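Local atomic coordinates of telomerase reverse transcriptase (Candida albicans SC5314, PDB entry 6ZDQ), a protein that probably lengthens chromosome ends as the reverse transcriptase subunit of telomerase, copying a template within the telomerase RNA into telomeric DNA repeats. Residues Glu201-Trp206 and Gly230-Ile235; Leu215-Ser220 and His447-Lys452; Leu614-Phe619 and Lys675-Phe680. All blocks are in the same frame, centred on the assembly; numbering follows the deposited sequence.

Interaction 1: Glu201-Trp206 and Gly230-Ile235; sequences ELYESW and GKIKLI
The carbonyl oxygen of Ile232 is gripped by one bond across this contact, donated by the phenol of Tyr203: OH lies 3.1 Å from Ile232 O. The carbonyl oxygen sits at the edge of the ring, in its plane, whereas seen from the acceptor the hydroxyl stands above the carbonyl plane, 46° out of it, rather than on a lone pair. Tyr203 reaches the strand because its CG is anti to the backbone N (chi1 -175°), which carries the ring off the helix and across to strand 229-236. Nearer the root of the same ring the contact turns apolar, with Tyr203 CD1 3.7 Å from Leu234 CD1. This joins helix 196-214, whose segment 201-206 lies within the telomerase RNA-binding domain, to strand 229-236, an inner strand of a mixed sheet; the axes of 201-206 and 230-235 are 111° apart. Strand 229-236 and its antiparallel partner 241-247 are consistent with the hairpin that carries motifs 1 and 2 in the fingers of reverse transcriptases. Leu234 points at the helix and is wedged between two side chains one turn apart. Its CD1 touches the Tyr203 side, also lying 3.8 Å from Tyr203 CA, while CD2 is 3.9 Å from CD1 of Trp206. Both aromatic groups meet this leucine obliquely. Trp206 CG is likewise anti to its backbone N, and its indole goes on to meet Phe241 edge-to-face. Val439, on strand 436-440, is touched by both Tyr203 and Ile232, the isoleucine keeping CG1 beside its own backbone N and its far end turned from the helix.

Interaction 2: Leu215-Ser220 and His447-Lys452; sequences LVKMPS and HLYKRK
Three backbone amides are satisfied between Leu215-Ser220 and His447-Lys452. Val216 and Lys450 form the antiparallel hydrogen-bonded pair: Val216 N donates to Lys450 O at 2.6 Å, and Lys450 N returns a bond to Val216 O at 2.8 Å. Met218 N gives a third bond to Leu448 O at 2.8 Å. All three donors lie in the plane of the carbonyl they meet. Two of these oxygens take a further, softer contact, a CA-H...O approach from Leu215 to Lys450 O and another from Tyr449 to Val216 O. The pairing makes strand 215-217 an outermost strand, within this chain, of the mixed sheet, beside strand 446-451, which hydrogen-bonds through His447 and Tyr449 to strand 436-440 on its other edge. Strand 446-451 leads toward the GVFQG sequence, consistent with motif B' of telomerase reverse transcriptases. On the face with Leu215, Lys217 and Tyr449, the extended Lys217 chain runs obliquely along the phenol, with CB 3.6 Å from Tyr449 CE2. It ends in a weak bond from NZ to ND1 of His447, 3.3 Å long, arriving at the edge of the imidazole near its plane. Leu215 crosses Tyr449 at about a right angle, CD1 lying 3.9 Å from Tyr449 CB, while its CD2 rests against CG of Arg451. Arg451 NH1 is satisfied outside the pair by Asp343 O, and the guanidinium makes a cation-pi contact with Phe456. Met218, bent at chi2 and chi3, lays SD 3.6 Å from Lys450 CD, and Val216 CG2 meets CB of Lys452, whose NZ makes a weak bond to Lys212 O.

Interaction 3: Leu614-Phe619 and Lys675-Phe680; sequences LVLREF and KEFSSF
Helix 602-626 and the C-terminal end of helix 662-676 meet here within the helical bundle near the end of the chain, consistent with the C-terminal extension that serves as the thumb of telomerase reverse transcriptase. The charged part is a salt bridge with one hydrogen bond: Arg617 NH2 donates to Glu676 OE2 at 2.7 Å. The oxygen lies almost in the guanidinium plane but is itself met from above the carboxylate plane, 36° out of it, and the two flat groups are turned 45° apart. Arg617 gets there with CG in the crowded position between the backbone N and the carbonyl carbon (chi1 65°) and a bend at chi3; Glu676 answers with a bend at chi2. The other carboxylate oxygen, OE1, forms a salt bridge with Lys620, so two cations flank Glu676 and would probably favour its charged form. The apolar part centres on Phe677, the first residue to leave helical geometry after helix 662-676. Its CG stands beside the backbone N, which turns the ring toward helix 602-626. Leu616 approaches at about a right angle and in the ring plane, with CD2 3.6 Å from CE2 at the edge of Phe677. The next contact is aromatic and edge to edge, Phe619 CD2 lying 4.2 Å from Phe677 CE1. Phe619 is also stacked with Phe637, while Phe677 receives Lys620 in a cation-pi contact and meets Tyr683 edge-to-face. A bond within one segment accompanies the departure from the helix: Ser678 OG donates to Lys675 O at 3.0 Å, from above the carbonyl plane.

How the interactions relate
Interactions 1 and 2 share the mixed sheet and touch directly, Ile232 CD1 packing 3.9 Å from Leu215 CD1, with centres 15 Å apart. Helix 196-214 runs straight into strand 215-217, and strand 229-236 comes next, so the helix that covers the sheet also delivers one of its outermost strands; along the sequence the two contacts cross. Interaction 3 lies on the opposite side of the chain's centre, 45 Å from interaction 1 and 56 Å from interaction 2, centre to centre. It is also the closest to the bound telomerase RNA fragment, about 12 Å at nearest atoms, against about 27 Å and 32 Å for interactions 1 and 2.

Interaction 1: Glu201-Trp206 and Gly230-Ile235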
loop_
_atom_site.group_PDB
_atom_site.type_symbol
_atom_site.label_atom_id
_atom_site.label_comp_id
_atom_site.label_asym_id
_atom_site.label_seq_id
_atom_site.Cartn_x
_atom_site.Cartn_y
_atom_site.Cartn_z
ATOM N N GLU A 201 -11.387 15.257 18.159
ATOM C CA GLU A 201 -10.924 16.642 18.192
ATOM C C GLU A 201 -10.029 16.953 16.998
ATOM O O GLU A 201 -10.171 18.003 16.359
ATOM C CB GLU A 201 -10.187 16.926 19.502
ATOM C CG GLU A 201 -11.096 17.179 20.696
ATOM C CD GLU A 201 -10.326 17.563 21.947
ATOM O OE1 GLU A 201 -9.530 16.735 22.438
ATOM O OE2 GLU A 201 -10.513 18.698 22.434
ATOM N N LEU A 202 -9.093 16.053 16.686
ATOM C CA LEU A 202 -8.225 16.249 15.527
ATOM C C LEU A 202 -9.021 16.251 14.229
ATOM O O LEU A 202 -8.786 17.087 13.347
ATOM C CB LEU A 202 -7.147 15.166 15.491
ATOM C CG LEU A 202 -6.076 15.233 16.579
ATOM C CD1 LEU A 202 -5.229 13.975 16.563
ATOM C CD2 LEU A 202 -5.209 16.466 16.390
ATOM N N TYR A 203 -9.960 15.312 14.089
ATOM C CA TYR A 203 -10.777 15.239 12.881
ATOM C C TYR A 203 -11.591 16.512 12.687
ATOM O O TYR A 203 -11.561 17.123 11.612
ATOM C CB TYR A 203 -11.694 14.015 12.950
ATOM C CG TYR A 203 -12.509 13.762 11.699
ATOM C CD1 TYR A 203 -12.006 12.984 10.665
ATOM C CD2 TYR A 203 -13.787 14.291 11.559
ATOM C CE1 TYR A 203 -12.748 12.744 9.524
ATOM C CE2 TYR A 203 -14.537 14.058 10.420
ATOM C CZ TYR A 203 -14.013 13.284 9.408
ATOM O OH TYR A 203 -14.757 13.049 8.275
ATOM N N GLU A 204 -12.324 16.930 13.723
ATOM C CA GLU A 204 -13.147 18.132 13.620
ATOM C C GLU A 204 -12.303 19.358 13.295
ATOM O O GLU A 204 -12.688 20.180 12.455
ATOM C CB GLU A 204 -13.927 18.341 14.920
ATOM C CG GLU A 204 -14.647 19.681 15.031
ATOM C CD GLU A 204 -15.883 19.772 14.154
ATOM O OE1 GLU A 204 -16.384 20.899 13.953
ATOM O OE2 GLU A 204 -16.357 18.723 13.668
ATOM N N SER A 205 -11.149 19.497 13.950
ATOM C CA SER A 205 -10.285 20.649 13.710
ATOM C C SER A 205 -9.771 20.672 12.276
ATOM O O SER A 205 -9.885 21.686 11.577
ATOM C CB SER A 205 -9.118 20.640 14.698
ATOM O OG SER A 205 -8.182 21.664 14.405
ATOM N N TRP A 206 -9.188 19.561 11.820
ATOM C CA TRP A 206 -8.539 19.546 10.514
ATOM C C TRP A 206 -9.550 19.687 9.380
ATOM O O TRP A 206 -9.344 20.471 8.446
ATOM C CB TRP A 206 -7.720 18.265 10.349
ATOM C CG TRP A 206 -6.695 18.359 9.263
ATOM C CD1 TRP A 206 -6.879 18.104 7.935
ATOM C CD2 TRP A 206 -5.322 18.745 9.410
ATOM N NE1 TRP A 206 -5.707 18.304 7.247
ATOM C CE2 TRP A 206 -4.736 18.697 8.130
ATOM C CE3 TRP A 206 -4.534 19.125 10.499
ATOM C CZ2 TRP A 206 -3.397 19.014 7.910
ATOM C CZ3 TRP A 206 -3.205 19.440 10.280
ATOM C CH2 TRP A 206 -2.651 19.383 8.995
ATOM N N GLY A 230 -18.430 9.679 -1.790
ATOM C CA GLY A 230 -17.350 9.070 -1.040
ATOM C C GLY A 230 -17.435 9.369 0.442
ATOM O O GLY A 230 -18.415 9.961 0.905
ATOM N N LYS A 231 -16.415 8.971 1.201
ATOM C CA LYS A 231 -16.379 9.174 2.645
ATOM C C LYS A 231 -15.056 9.834 3.004
ATOM O O LYS A 231 -13.989 9.254 2.780
ATOM C CB LYS A 231 -16.555 7.848 3.393
ATOM C CG LYS A 231 -17.317 7.966 4.706
ATOM C CD LYS A 231 -18.041 6.667 5.052
ATOM C CE LYS A 231 -17.076 5.573 5.481
ATOM N NZ LYS A 231 -16.495 5.840 6.827
ATOM N N ILE A 232 -15.127 11.046 3.552
ATOM C CA ILE A 232 -13.924 11.806 3.872
ATOM C C ILE A 232 -13.230 11.175 5.073
ATOM O O ILE A 232 -13.833 11.005 6.139
ATOM C CB ILE A 232 -14.260 13.279 4.132
ATOM C CG1 ILE A 232 -14.885 13.903 2.881
ATOM C CG2 ILE A 232 -13.015 14.047 4.553
ATOM C CD1 ILE A 232 -15.226 15.368 3.033
ATOM N N LYS A 233 -11.958 10.821 4.901
ATOM C CA LYS A 233 -11.137 10.266 5.965
ATOM C C LYS A 233 -9.780 10.958 5.973
ATOM O O LYS A 233 -9.382 11.600 4.998
ATOM C CB LYS A 233 -10.966 8.748 5.806
ATOM C CG LYS A 233 -12.267 7.965 5.912
ATOM C CD LYS A 233 -12.030 6.469 5.766
ATOM C CE LYS A 233 -13.330 5.685 5.887
ATOM N NZ LYS A 233 -13.127 4.219 5.709
ATOM N N LEU A 234 -9.070 10.825 7.092
ATOM C CA LEU A 234 -7.782 11.475 7.293
ATOM C C LEU A 234 -6.664 10.442 7.384
ATOM O O LEU A 234 -6.823 9.392 8.016
ATOM C CB LEU A 234 -7.794 12.340 8.557
ATOM C CG LEU A 234 -8.696 13.576 8.525
ATOM C CD1 LEU A 234 -8.674 14.288 9.864
ATOM C CD2 LEU A 234 -8.270 14.517 7.410
ATOM N N ILE A 235 -5.535 10.751 6.750
ATOM C CA ILE A 235 -4.351 9.894 6.763
ATOM C C ILE A 235 -3.135 10.726 7.163
ATOM O O ILE A 235 -2.725 11.621 6.409
ATOM C CB ILE A 235 -4.130 9.223 5.397
ATOM C CG1 ILE A 235 -5.346 8.383 5.003
ATOM C CG2 ILE A 235 -2.882 8.359 5.424
ATOM C CD1 ILE A 235 -5.586 7.194 5.907
#

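Interaction 2: Leu215-Ser220 and His447-Lys452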
loop_
_atom_site.group_PDB
_atom_site.type_symbol
_atom_site.label_atom_id
_atom_site.label_comp_id
_atom_site.label_asym_id
_atom_site.label_seq_id
_atom_site.Cartn_x
_atom_site.Cartn_y
_atom_site.Cartn_z
ATOM N N LEU A 215 -13.599 22.808 0.198
ATOM C CA LEU A 215 -14.931 22.230 0.111
ATOM C C LEU A 215 -16.002 23.313 0.100
ATOM O O LEU A 215 -15.749 24.487 0.381
ATOM C CB LEU A 215 -15.177 21.258 1.270
ATOM C CG LEU A 215 -14.188 20.097 1.383
ATOM C CD1 LEU A 215 -14.552 19.196 2.553
ATOM C CD2 LEU A 215 -14.140 19.309 0.084
ATOM N N VAL A 216 -17.217 22.890 -0.247
ATOM C CA VAL A 216 -18.405 23.734 -0.211
ATOM C C VAL A 216 -19.543 22.896 0.356
ATOM O O VAL A 216 -19.875 21.843 -0.198
ATOM C CB VAL A 216 -18.783 24.284 -1.597
ATOM C CG1 VAL A 216 -20.157 24.933 -1.549
ATOM C CG2 VAL A 216 -17.740 25.282 -2.076
ATOM N N LYS A 217 -20.134 23.356 1.457
ATOM C CA LYS A 217 -21.184 22.592 2.116
ATOM C C LYS A 217 -22.439 22.544 1.251
ATOM O O LYS A 217 -22.799 23.523 0.592
ATOM C CB LYS A 217 -21.502 23.198 3.483
ATOM C CG LYS A 217 -22.333 22.297 4.382
ATOM C CD LYS A 217 -22.444 22.866 5.787
ATOM C CE LYS A 217 -23.205 21.922 6.704
ATOM N NZ LYS A 217 -23.263 22.433 8.102
ATOM N N MET A 218 -23.104 21.388 1.255
ATOM C CA MET A 218 -24.284 21.150 0.444
ATOM C C MET A 218 -25.533 21.053 1.316
ATOM O O MET A 218 -25.463 20.611 2.467
ATOM C CB MET A 218 -24.142 19.857 -0.369
ATOM C CG MET A 218 -23.089 19.898 -1.467
ATOM S SD MET A 218 -23.620 20.807 -2.932
ATOM C CE MET A 218 -22.925 22.428 -2.617
ATOM N N PRO A 219 -26.691 21.458 0.797
ATOM C CA PRO A 219 -27.932 21.315 1.562
ATOM C C PRO A 219 -28.345 19.857 1.682
ATOM O O PRO A 219 -27.896 18.987 0.933
ATOM C CB PRO A 219 -28.950 22.116 0.744
ATOM C CG PRO A 219 -28.406 22.098 -0.644
ATOM C CD PRO A 219 -26.911 22.129 -0.496
ATOM N N SER A 220 -29.217 19.598 2.661
ATOM C CA SER A 220 -29.653 18.230 2.928
ATOM C C SER A 220 -30.365 17.614 1.730
ATOM O O SER A 220 -30.360 16.387 1.572
ATOM C CB SER A 220 -30.562 18.199 4.157
ATOM O OG SER A 220 -31.739 18.958 3.941
ATOM N N HIS A 447 -22.766 15.569 7.108
ATOM C CA HIS A 447 -22.571 16.847 6.433
ATOM C C HIS A 447 -21.960 16.565 5.067
ATOM O O HIS A 447 -20.804 16.137 4.975
ATOM C CB HIS A 447 -21.677 17.776 7.256
ATOM C CG HIS A 447 -22.242 18.133 8.597
ATOM N ND1 HIS A 447 -22.988 19.272 8.810
ATOM C CD2 HIS A 447 -22.160 17.508 9.795
ATOM C CE1 HIS A 447 -23.347 19.329 10.081
ATOM N NE2 HIS A 447 -22.857 18.271 10.700
ATOM N N LEU A 448 -22.735 16.799 4.012
ATOM C CA LEU A 448 -22.300 16.515 2.652
ATOM C C LEU A 448 -21.630 17.744 2.053
ATOM O O LEU A 448 -22.177 18.850 2.116
ATOM C CB LEU A 448 -23.487 16.080 1.792
ATOM C CG LEU A 448 -24.265 14.875 2.325
ATOM C CD1 LEU A 448 -25.463 14.563 1.442
ATOM C CD2 LEU A 448 -23.355 13.665 2.441
ATOM N N TYR A 449 -20.446 17.546 1.475
ATOM C CA TYR A 449 -19.656 18.631 0.906
ATOM C C TYR A 449 -19.308 18.326 -0.542
ATOM O O TYR A 449 -18.860 17.217 -0.857
ATOM C CB TYR A 449 -18.366 18.855 1.704
ATOM C CG TYR A 449 -18.571 19.404 3.096
ATOM C CD1 TYR A 449 -18.834 18.558 4.164
ATOM C CD2 TYR A 449 -18.487 20.766 3.343
ATOM C CE1 TYR A 449 -19.017 19.056 5.439
ATOM C CE2 TYR A 449 -18.670 21.274 4.615
ATOM C CZ TYR A 449 -18.935 20.415 5.659
ATOM O OH TYR A 449 -19.118 20.914 6.929
ATOM N N LYS A 450 -19.509 19.306 -1.416
ATOM C CA LYS A 450 -18.908 19.287 -2.740
ATOM C C LYS A 450 -17.584 20.043 -2.704
ATOM O O LYS A 450 -17.285 20.779 -1.761
ATOM C CB LYS A 450 -19.851 19.889 -3.781
ATOM C CG LYS A 450 -20.877 18.912 -4.334
ATOM C CD LYS A 450 -21.582 19.476 -5.557
ATOM C CE LYS A 450 -22.561 18.468 -6.135
ATOM N NZ LYS A 450 -23.293 19.011 -7.310
ATOM N N ARG A 451 -16.779 19.853 -3.744
ATOM C CA ARG A 451 -15.428 20.391 -3.758
ATOM C C ARG A 451 -15.351 21.660 -4.597
ATOM O O ARG A 451 -15.914 21.733 -5.693
ATOM C CB ARG A 451 -14.429 19.360 -4.281
ATOM C CG ARG A 451 -13.090 19.454 -3.578
ATOM C CD ARG A 451 -12.245 18.219 -3.787
ATOM N NE ARG A 451 -11.076 18.205 -2.911
ATOM C CZ ARG A 451 -9.991 18.954 -3.088
ATOM N NH1 ARG A 451 -9.917 19.793 -4.112
ATOM N NH2 ARG A 451 -8.980 18.868 -2.237
ATOM N N LYS A 452 -14.649 22.655 -4.063
ATOM C CA LYS A 452 -14.416 23.930 -4.723
ATOM C C LYS A 452 -13.111 23.949 -5.512
ATOM O O LYS A 452 -12.817 24.948 -6.177
ATOM C CB LYS A 452 -14.419 25.052 -3.674
ATOM C CG LYS A 452 -14.618 26.464 -4.207
ATOM C CD LYS A 452 -14.671 27.469 -3.062
ATOM C CE LYS A 452 -13.450 27.345 -2.164
ATOM N NZ LYS A 452 -13.507 28.294 -1.022
#

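Interaction 3: Leu614-Phe619 and Lys675-Phe680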
loop_
_atom_site.group_PDB
_atom_site.type_symbol
_atom_site.label_atom_id
_atom_site.label_comp_id
_atom_site.label_asym_id
_atom_site.label_seq_id
_atom_site.Cartn_x
_atom_site.Cartn_y
_atom_site.Cartn_z
ATOM N N LEU A 614 20.050 -8.766 2.953
ATOM C CA LEU A 614 18.747 -8.575 3.583
ATOM C C LEU A 614 17.748 -9.650 3.171
ATOM O O LEU A 614 16.892 -10.033 3.976
ATOM C CB LEU A 614 18.201 -7.183 3.265
ATOM C CG LEU A 614 18.445 -6.127 4.350
ATOM C CD1 LEU A 614 17.845 -6.573 5.682
ATOM C CD2 LEU A 614 19.929 -5.824 4.508
ATOM N N VAL A 615 17.834 -10.150 1.938
ATOM C CA VAL A 615 16.909 -11.199 1.518
ATOM C C VAL A 615 17.344 -12.563 2.053
ATOM O O VAL A 615 16.497 -13.424 2.326
ATOM C CB VAL A 615 16.766 -11.203 -0.017
ATOM C CG1 VAL A 615 18.048 -11.662 -0.690
ATOM C CG2 VAL A 615 15.593 -12.072 -0.449
ATOM N N LEU A 616 18.651 -12.784 2.222
ATOM C CA LEU A 616 19.125 -14.058 2.753
ATOM C C LEU A 616 18.770 -14.206 4.228
ATOM O O LEU A 616 18.242 -15.242 4.647
ATOM C CB LEU A 616 20.635 -14.192 2.545
ATOM C CG LEU A 616 21.118 -14.421 1.111
ATOM C CD1 LEU A 616 22.635 -14.541 1.057
ATOM C CD2 LEU A 616 20.459 -15.654 0.514
ATOM N N ARG A 617 19.050 -13.177 5.034
ATOM C CA ARG A 617 18.743 -13.268 6.458
ATOM C C ARG A 617 17.243 -13.217 6.714
ATOM O O ARG A 617 16.774 -13.753 7.724
ATOM C CB ARG A 617 19.462 -12.160 7.229
ATOM C CG ARG A 617 19.017 -10.756 6.882
ATOM C CD ARG A 617 20.004 -9.734 7.414
ATOM N NE ARG A 617 21.384 -10.104 7.105
ATOM C CZ ARG A 617 22.427 -9.297 7.267
ATOM N NH1 ARG A 617 22.250 -8.066 7.728
ATOM N NH2 ARG A 617 23.648 -9.716 6.961
ATOM N N GLU A 618 16.476 -12.599 5.812
ATOM C CA GLU A 618 15.022 -12.664 5.923
ATOM C C GLU A 618 14.528 -14.093 5.743
ATOM O O GLU A 618 13.565 -14.516 6.394
ATOM C CB GLU A 618 14.370 -11.737 4.895
ATOM C CG GLU A 618 12.850 -11.763 4.906
ATOM C CD GLU A 618 12.272 -11.259 6.211
ATOM O OE1 GLU A 618 12.815 -10.281 6.767
ATOM O OE2 GLU A 618 11.280 -11.849 6.687
ATOM N N PHE A 619 15.180 -14.854 4.863
ATOM C CA PHE A 619 14.858 -16.271 4.740
ATOM C C PHE A 619 15.239 -17.032 6.003
ATOM O O PHE A 619 14.499 -17.920 6.444
ATOM C CB PHE A 619 15.554 -16.868 3.514
ATOM C CG PHE A 619 15.471 -18.366 3.440
ATOM C CD1 PHE A 619 14.293 -18.991 3.066
ATOM C CD2 PHE A 619 16.570 -19.149 3.747
ATOM C CE1 PHE A 619 14.213 -20.369 3.003
ATOM C CE2 PHE A 619 16.497 -20.526 3.685
ATOM C CZ PHE A 619 15.317 -21.137 3.311
ATOM N N LYS A 675 28.957 -16.754 4.277
ATOM C CA LYS A 675 28.949 -16.164 5.610
ATOM C C LYS A 675 27.604 -16.369 6.296
ATOM O O LYS A 675 27.544 -16.844 7.434
ATOM C CB LYS A 675 29.287 -14.674 5.521
ATOM C CG LYS A 675 29.587 -14.021 6.857
ATOM C CD LYS A 675 30.893 -14.536 7.444
ATOM C CE LYS A 675 31.246 -13.812 8.736
ATOM N NZ LYS A 675 32.557 -14.262 9.281
ATOM N N GLU A 676 26.513 -16.017 5.611
ATOM C CA GLU A 676 25.185 -16.083 6.208
ATOM C C GLU A 676 24.722 -17.509 6.480
ATOM O O GLU A 676 23.799 -17.701 7.278
ATOM C CB GLU A 676 24.168 -15.383 5.304
ATOM C CG GLU A 676 24.518 -13.945 4.958
ATOM C CD GLU A 676 24.323 -12.994 6.121
ATOM O OE1 GLU A 676 23.508 -13.303 7.016
ATOM O OE2 GLU A 676 24.986 -11.934 6.139
ATOM N N PHE A 677 25.326 -18.509 5.841
ATOM C CA PHE A 677 24.850 -19.886 5.911
ATOM C C PHE A 677 25.908 -20.823 6.480
ATOM O O PHE A 677 26.049 -21.966 6.042
ATOM C CB PHE A 677 24.399 -20.377 4.536
ATOM C CG PHE A 677 23.146 -19.720 4.037
ATOM C CD1 PHE A 677 21.902 -20.145 4.476
ATOM C CD2 PHE A 677 23.209 -18.684 3.121
ATOM C CE1 PHE A 677 20.747 -19.544 4.017
ATOM C CE2 PHE A 677 22.057 -18.080 2.657
ATOM C CZ PHE A 677 20.824 -18.511 3.106
ATOM N N SER A 678 26.667 -20.358 7.467
ATOM C CA SER A 678 27.690 -21.170 8.113
ATOM C C SER A 678 27.375 -21.377 9.591
ATOM O O SER A 678 28.269 -21.405 10.439
ATOM C CB SER A 678 29.070 -20.542 7.936
ATOM O OG SER A 678 29.074 -19.192 8.368
ATOM N N SER A 679 26.098 -21.519 9.917
ATOM C CA SER A 679 25.696 -21.718 11.306
ATOM C C SER A 679 24.862 -22.973 11.524
ATOM O O SER A 679 25.028 -23.637 12.550
ATOM C CB SER A 679 24.920 -20.485 11.808
ATOM O OG SER A 679 23.761 -20.257 11.026
ATOM N N PHE A 680 23.977 -23.315 10.592
ATOM C CA PHE A 680 23.034 -24.409 10.773
ATOM C C PHE A 680 23.545 -25.684 10.113
ATOM O O PHE A 680 24.288 -25.644 9.130
ATOM C CB PHE A 680 21.661 -24.039 10.207
ATOM C CG PHE A 680 20.528 -24.840 10.785
ATOM C CD1 PHE A 680 19.935 -24.462 11.979
ATOM C CD2 PHE A 680 20.052 -25.965 10.133
ATOM C CE1 PHE A 680 18.890 -25.195 12.514
ATOM C CE2 PHE A 680 19.009 -26.702 10.663
ATOM C CZ PHE A 680 18.428 -26.317 11.854
#